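Apical membrane antigen AMA1 (Toxoplasma gondii ME49, PDB 4YIV) serves as an essential microneme protein in host-cell invasion, as part of the ring-like moving junction formed between the parasite's apical tip and the target cell. Local coordinates at residues D274-D279 against G297-F302; N95-G100 against L193-F198. All blocks are in the same frame, centred on the assembly; numbering follows the deposited sequence.

Contact 1 of 2, residues D274-D279 against G297-F302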
loop_
_atom_site.group_PDB
_atom_site.type_symbol
_atom_site.label_atom_id
_atom_site.label_comp_id
_atom_site.label_asym_id
_atom_site.label_seq_id
_atom_site.Cartn_x
_atom_site.Cartn_y
_atom_site.Cartn_z
ATOM N N ASP A 274 -11.123 -10.144 0.366
ATOM C CA ASP A 274 -10.540 -11.196 1.224
ATOM C C ASP A 274 -9.355 -11.936 0.627
ATOM O O ASP A 274 -8.690 -12.735 1.311
ATOM C CB ASP A 274 -11.634 -12.190 1.628
ATOM C CG ASP A 274 -11.919 -13.254 0.543
ATOM O OD1 ASP A 274 -11.917 -12.971 -0.681
ATOM O OD2 ASP A 274 -12.157 -14.394 0.954
ATOM N N GLY A 275 -9.042 -11.639 -0.622
ATOM C CA GLY A 275 -7.980 -12.300 -1.336
ATOM C C GLY A 275 -6.668 -11.481 -1.438
ATOM O O GLY A 275 -5.649 -11.968 -1.913
ATOM N N VAL A 276 -6.684 -10.248 -0.964
ATOM C CA VAL A 276 -5.489 -9.379 -0.976
ATOM C C VAL A 276 -4.328 -10.025 -0.209
ATOM O O VAL A 276 -4.542 -10.694 0.798
ATOM C CB VAL A 276 -5.792 -7.975 -0.358
ATOM C CG1 VAL A 276 -6.137 -8.147 1.105
ATOM C CG2 VAL A 276 -4.604 -6.998 -0.469
ATOM N N ALA A 277 -3.096 -9.817 -0.670
ATOM C CA ALA A 277 -1.928 -10.321 0.054
ATOM C C ALA A 277 -1.969 -9.909 1.498
ATOM O O ALA A 277 -2.056 -8.731 1.812
ATOM C CB ALA A 277 -0.656 -9.817 -0.576
ATOM N N SER A 278 -1.921 -10.891 2.393
ATOM C CA SER A 278 -1.995 -10.618 3.807
ATOM C C SER A 278 -1.301 -11.715 4.588
ATOM O O SER A 278 -1.338 -12.899 4.236
ATOM C CB SER A 278 -3.432 -10.454 4.282
ATOM O OG SER A 278 -3.445 -10.276 5.690
ATOM N N ASP A 279 -0.630 -11.301 5.643
ATOM C CA ASP A 279 0.254 -12.197 6.397
ATOM C C ASP A 279 -0.367 -12.580 7.766
ATOM O O ASP A 279 0.336 -13.058 8.653
ATOM C CB ASP A 279 1.623 -11.528 6.616
ATOM C CG ASP A 279 2.371 -11.236 5.297
ATOM O OD1 ASP A 279 1.954 -11.772 4.239
ATOM O OD2 ASP A 279 3.381 -10.472 5.331
ATOM N N GLY A 297 -1.429 -12.322 -4.138
ATOM C CA GLY A 297 -2.793 -12.075 -3.736
ATOM C C GLY A 297 -3.610 -11.316 -4.756
ATOM O O GLY A 297 -3.077 -10.890 -5.783
ATOM N N ARG A 298 -4.905 -11.180 -4.505
ATOM C CA ARG A 298 -5.830 -10.513 -5.408
ATOM C C ARG A 298 -5.679 -9.034 -5.117
ATOM O O ARG A 298 -6.515 -8.428 -4.503
ATOM C CB ARG A 298 -7.245 -10.972 -5.089
ATOM C CG ARG A 298 -8.280 -10.558 -6.106
ATOM C CD ARG A 298 -9.702 -10.918 -5.711
ATOM N NE ARG A 298 -9.918 -12.341 -5.553
ATOM C CZ ARG A 298 -10.404 -12.921 -4.466
ATOM N NH1 ARG A 298 -10.770 -12.219 -3.424
ATOM N NH2 ARG A 298 -10.559 -14.216 -4.451
ATOM N N ASN A 299 -4.572 -8.502 -5.589
ATOM C CA ASN A 299 -4.118 -7.139 -5.326
ATOM C C ASN A 299 -4.475 -6.105 -6.391
ATOM O O ASN A 299 -4.220 -4.907 -6.196
ATOM C CB ASN A 299 -2.598 -7.109 -5.213
ATOM C CG ASN A 299 -2.066 -8.030 -4.155
ATOM O OD1 ASN A 299 -2.732 -8.305 -3.161
ATOM N ND2 ASN A 299 -0.839 -8.471 -4.340
ATOM N N TYR A 300 -5.070 -6.566 -7.488
ATOM C CA TYR A 300 -5.144 -5.798 -8.726
ATOM C C TYR A 300 -6.563 -5.668 -9.171
ATOM O O TYR A 300 -7.365 -6.608 -9.057
ATOM C CB TYR A 300 -4.303 -6.480 -9.828
ATOM C CG TYR A 300 -2.945 -6.828 -9.370
ATOM C CD1 TYR A 300 -1.963 -5.845 -9.287
ATOM C CD2 TYR A 300 -2.622 -8.109 -8.973
ATOM C CE1 TYR A 300 -0.739 -6.115 -8.843
ATOM C CE2 TYR A 300 -1.363 -8.398 -8.520
ATOM C CZ TYR A 300 -0.425 -7.392 -8.467
ATOM O OH TYR A 300 0.834 -7.630 -8.015
ATOM N N GLY A 301 -6.921 -4.497 -9.674
ATOM C CA GLY A 301 -8.262 -4.363 -10.175
ATOM C C GLY A 301 -8.480 -3.158 -11.043
ATOM O O GLY A 301 -7.591 -2.292 -11.165
ATOM N N PHE A 302 -9.646 -3.120 -11.673
ATOM C CA PHE A 302 -10.081 -1.887 -12.329
ATOM C C PHE A 302 -11.558 -1.658 -12.327
ATOM O O PHE A 302 -12.385 -2.572 -12.333
ATOM C CB PHE A 302 -9.570 -1.811 -13.783
ATOM C CG PHE A 302 -9.939 -2.993 -14.661
ATOM C CD1 PHE A 302 -11.161 -3.042 -15.340
ATOM C CD2 PHE A 302 -9.041 -4.050 -14.826
ATOM C CE1 PHE A 302 -11.464 -4.134 -16.182
ATOM C CE2 PHE A 302 -9.331 -5.124 -15.670
ATOM C CZ PHE A 302 -10.543 -5.159 -16.345
#
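Arg298 lays one face of its guanidinium over Gly275, whose CA lies 4.0 Å from Arg298 CZ, while its edge is turned to Asp274. There Arg298 NH1 makes a salt bridge to Asp274 OD1 at 3.1 Å, with the oxygen almost exactly in the guanidinium plane and the nitrogen approaching it nearly along its C-O bond. The CB of Asp274 points away from residues 297-302; chi1 of 82° sets CG between the backbone N and the carbonyl carbon, and OD1 of the carboxylate lies nearer Arg298 than CB does. The same NH1 also bonds Asn273 OD1, so two oxygens grip this nitrogen, which probably helps to hold the guanidinium in place. Behind this charged end the two backbones join directly: Arg298 N donates to Gly275 O at 2.8 Å from well above the carbonyl plane, 59° out of it. Gly297, which has no side chain, brings its CA within 3.4 Å of Gly275 O. Arg298 is the centre of an inverse gamma turn, closed by a weak bond from Asn299 N to Gly297 O, and this turn leads the chain into strand 300-305. The contact thus ties the loop following helix 263-272 to the entry of the central strand of an antiparallel five-stranded sheet, in the second of the PAN-type domains of the AMA1 ectodomain. One residue further on, Asn299 takes over the contact with its amide. Asn299 OD1 accepts the backbone N-H of Ala277 at 2.9 Å, in the carbonyl plane and practically straight at 179°. Apolar groups pack around the buried acceptor, with Val276 CG2 3.5 Å and Ala277 CB 3.6 Å from Asn299 OD1. Ala277 also makes backbone bonds to Ile37 and Tyr38.

Contact 2 of 2, residues N95-G100 against L193-F198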
loop_
_atom_site.group_PDB
_atom_site.type_symbol
_atom_site.label_atom_id
_atom_site.label_comp_id
_atom_site.label_asym_id
_atom_site.label_seq_id
_atom_site.Cartn_x
_atom_site.Cartn_y
_atom_site.Cartn_z
ATOM N N ASN A 95 -9.835 -0.896 31.214
ATOM C CA ASN A 95 -9.773 -1.605 29.928
ATOM C C ASN A 95 -10.768 -1.035 28.912
ATOM O O ASN A 95 -11.845 -0.616 29.290
ATOM C CB ASN A 95 -10.063 -3.097 30.112
ATOM C CG ASN A 95 -8.917 -3.841 30.711
ATOM O OD1 ASN A 95 -7.759 -3.503 30.504
ATOM N ND2 ASN A 95 -9.235 -4.872 31.471
ATOM N N PRO A 96 -10.430 -1.045 27.606
ATOM C CA PRO A 96 -9.168 -1.464 26.992
ATOM C C PRO A 96 -8.110 -0.358 27.074
ATOM O O PRO A 96 -8.386 0.762 27.528
ATOM C CB PRO A 96 -9.579 -1.734 25.539
ATOM C CG PRO A 96 -10.583 -0.683 25.254
ATOM C CD PRO A 96 -11.371 -0.552 26.578
ATOM N N LEU A 97 -6.899 -0.693 26.658
ATOM C CA LEU A 97 -5.835 0.289 26.533
ATOM C C LEU A 97 -6.356 1.501 25.794
ATOM O O LEU A 97 -7.036 1.369 24.771
ATOM C CB LEU A 97 -4.639 -0.310 25.789
ATOM C CG LEU A 97 -3.900 -1.414 26.537
ATOM C CD1 LEU A 97 -3.136 -2.267 25.546
ATOM C CD2 LEU A 97 -2.964 -0.821 27.583
ATOM N N PRO A 98 -6.091 2.701 26.327
ATOM C CA PRO A 98 -6.444 3.889 25.568
ATOM C C PRO A 98 -5.298 4.249 24.583
ATOM O O PRO A 98 -4.372 3.453 24.378
ATOM C CB PRO A 98 -6.617 4.955 26.664
ATOM C CG PRO A 98 -5.592 4.545 27.710
ATOM C CD PRO A 98 -5.472 3.029 27.629
ATOM N N GLY A 99 -5.374 5.425 23.985
ATOM C CA GLY A 99 -4.282 5.924 23.149
ATOM C C GLY A 99 -4.250 5.249 21.779
ATOM O O GLY A 99 -5.273 4.745 21.283
ATOM N N GLY A 100 -3.072 5.246 21.151
ATOM C CA GLY A 100 -2.929 4.653 19.831
ATOM C C GLY A 100 -1.650 3.863 19.706
ATOM O O GLY A 100 -1.215 3.177 20.654
ATOM N N LEU A 193 -10.873 -7.555 28.685
ATOM C CA LEU A 193 -9.743 -7.641 27.770
ATOM C C LEU A 193 -8.924 -6.359 27.677
ATOM O O LEU A 193 -9.463 -5.245 27.637
ATOM C CB LEU A 193 -10.236 -8.024 26.372
ATOM C CG LEU A 193 -10.891 -9.398 26.266
ATOM C CD1 LEU A 193 -11.392 -9.626 24.852
ATOM C CD2 LEU A 193 -9.924 -10.497 26.664
ATOM N N THR A 194 -7.609 -6.544 27.595
ATOM C CA THR A 194 -6.684 -5.434 27.533
ATOM C C THR A 194 -6.759 -4.705 26.181
ATOM O O THR A 194 -6.734 -3.469 26.131
ATOM C CB THR A 194 -5.219 -5.924 27.791
ATOM O OG1 THR A 194 -5.164 -6.521 29.092
ATOM C CG2 THR A 194 -4.253 -4.764 27.742
ATOM N N TRP A 195 -6.846 -5.467 25.097
ATOM C CA TRP A 195 -6.848 -4.888 23.761
ATOM C C TRP A 195 -8.249 -4.665 23.207
ATOM O O TRP A 195 -9.143 -5.512 23.315
ATOM C CB TRP A 195 -6.065 -5.776 22.796
ATOM C CG TRP A 195 -4.584 -5.608 22.952
ATOM C CD1 TRP A 195 -3.717 -6.418 23.636
ATOM C CD2 TRP A 195 -3.811 -4.540 22.419
ATOM N NE1 TRP A 195 -2.440 -5.907 23.560
ATOM C CE2 TRP A 195 -2.475 -4.748 22.822
ATOM C CE3 TRP A 195 -4.120 -3.414 21.643
ATOM C CZ2 TRP A 195 -1.452 -3.876 22.474
ATOM C CZ3 TRP A 195 -3.092 -2.537 21.304
ATOM C CH2 TRP A 195 -1.780 -2.783 21.712
ATOM N N TYR A 196 -8.383 -3.512 22.578
ATOM C CA TYR A 196 -9.452 -3.212 21.638
ATOM C C TYR A 196 -9.132 -3.883 20.303
ATOM O O TYR A 196 -7.972 -4.167 19.981
ATOM C CB TYR A 196 -9.614 -1.697 21.465
ATOM C CG TYR A 196 -8.277 -1.014 21.179
ATOM C CD1 TYR A 196 -7.730 -1.010 19.894
ATOM C CD2 TYR A 196 -7.540 -0.444 22.209
ATOM C CE1 TYR A 196 -6.489 -0.419 19.647
ATOM C CE2 TYR A 196 -6.294 0.166 21.980
ATOM C CZ TYR A 196 -5.766 0.167 20.695
ATOM O OH TYR A 196 -4.518 0.758 20.499
ATOM N N CYS A 197 -10.180 -4.131 19.534
ATOM C CA CYS A 197 -10.057 -4.701 18.218
ATOM C C CYS A 197 -9.671 -3.580 17.253
ATOM O O CYS A 197 -9.930 -2.401 17.510
ATOM C CB CYS A 197 -11.368 -5.360 17.785
ATOM S SG CYS A 197 -11.794 -6.879 18.766
ATOM N N PHE A 198 -9.062 -3.966 16.147
ATOM C CA PHE A 198 -8.656 -2.992 15.136
ATOM C C PHE A 198 -8.401 -3.734 13.849
ATOM O O PHE A 198 -8.172 -4.929 13.860
ATOM C CB PHE A 198 -7.414 -2.207 15.580
ATOM C CG PHE A 198 -6.275 -3.072 16.065
ATOM C CD1 PHE A 198 -5.307 -3.534 15.190
ATOM C CD2 PHE A 198 -6.145 -3.378 17.426
ATOM C CE1 PHE A 198 -4.260 -4.335 15.642
ATOM C CE2 PHE A 198 -5.084 -4.155 17.891
ATOM C CZ PHE A 198 -4.140 -4.640 16.995
HETATM O O HOH W 1 -7.092 -7.404 31.547
HETATM O O HOH W 2 -3.064 2.009 22.390
#
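Leu97 sets its CD1 methyl over one face of the Trp195 indole in a CH-pi contact within the first PAN-type domain of the AMA1 ectodomain, where two irregular loop segments 93 residues apart are packed together. Its CD1 stands 3.8 Å from the centroid of the six-membered ring, 11° off the normal. The same methyl meets Thr194 CG2 at 3.5 Å, so the leucine end lies against both residues. The backbones are joined beside it: Leu97 N donates to Thr194 O at 2.8 Å, nearly in line with the carbonyl bond. A cis peptide bond joins Asn95 to Pro96, and the proline ring crosses the Tyr196 side chain at about a right angle, Pro96 CG to Tyr196 CB being 4.0 Å. At the start of the segment Asn95 CB rests 3.3 Å from Leu193 O.

The Tyr196 ring is met on one face and along its edge. Trp195 CE3 lies over the face, offset toward the rim, while Leu97 O comes to the edge, 3.1 Å from Tyr196 CE2. Further out, Gln70 NE2 bonds both Leu97 O and Gly99 O, and Tyr90 OH on helix 87-93 holds Asn95 OD1, the amide oxygen of the first residue. On the other segment, the disulfide Cys184-Cys197 and backbone bonds to Ser185 hold the chain beside Trp195. At the ring's far end a water donates to Pro98 O and Gly100 O and accepts from Tyr196 OH, the last bond measuring 2.7 Å.

In the fold
Contacts 1 and 2 follow one another along the chain, both segments of contact 2 coming earlier than those of contact 1, and each packs a loop of its own PAN-type domain. Their centres are 28 Å apart, and their nearest atoms about 11 Å, so they do not touch. Neither includes a metal ligand: the side chain of Asn95 is about 9 Å from a bound cadmium ion, and that of Asn299 about 10 Å from the N-linked sugar. Contact 1 brackets the engineered region of the domain II loop, where residues 283-289 are not modelled. The natural loop governs ligand-binding selectivity, and contact 1 pairs chain segments that flank the shortened replacement.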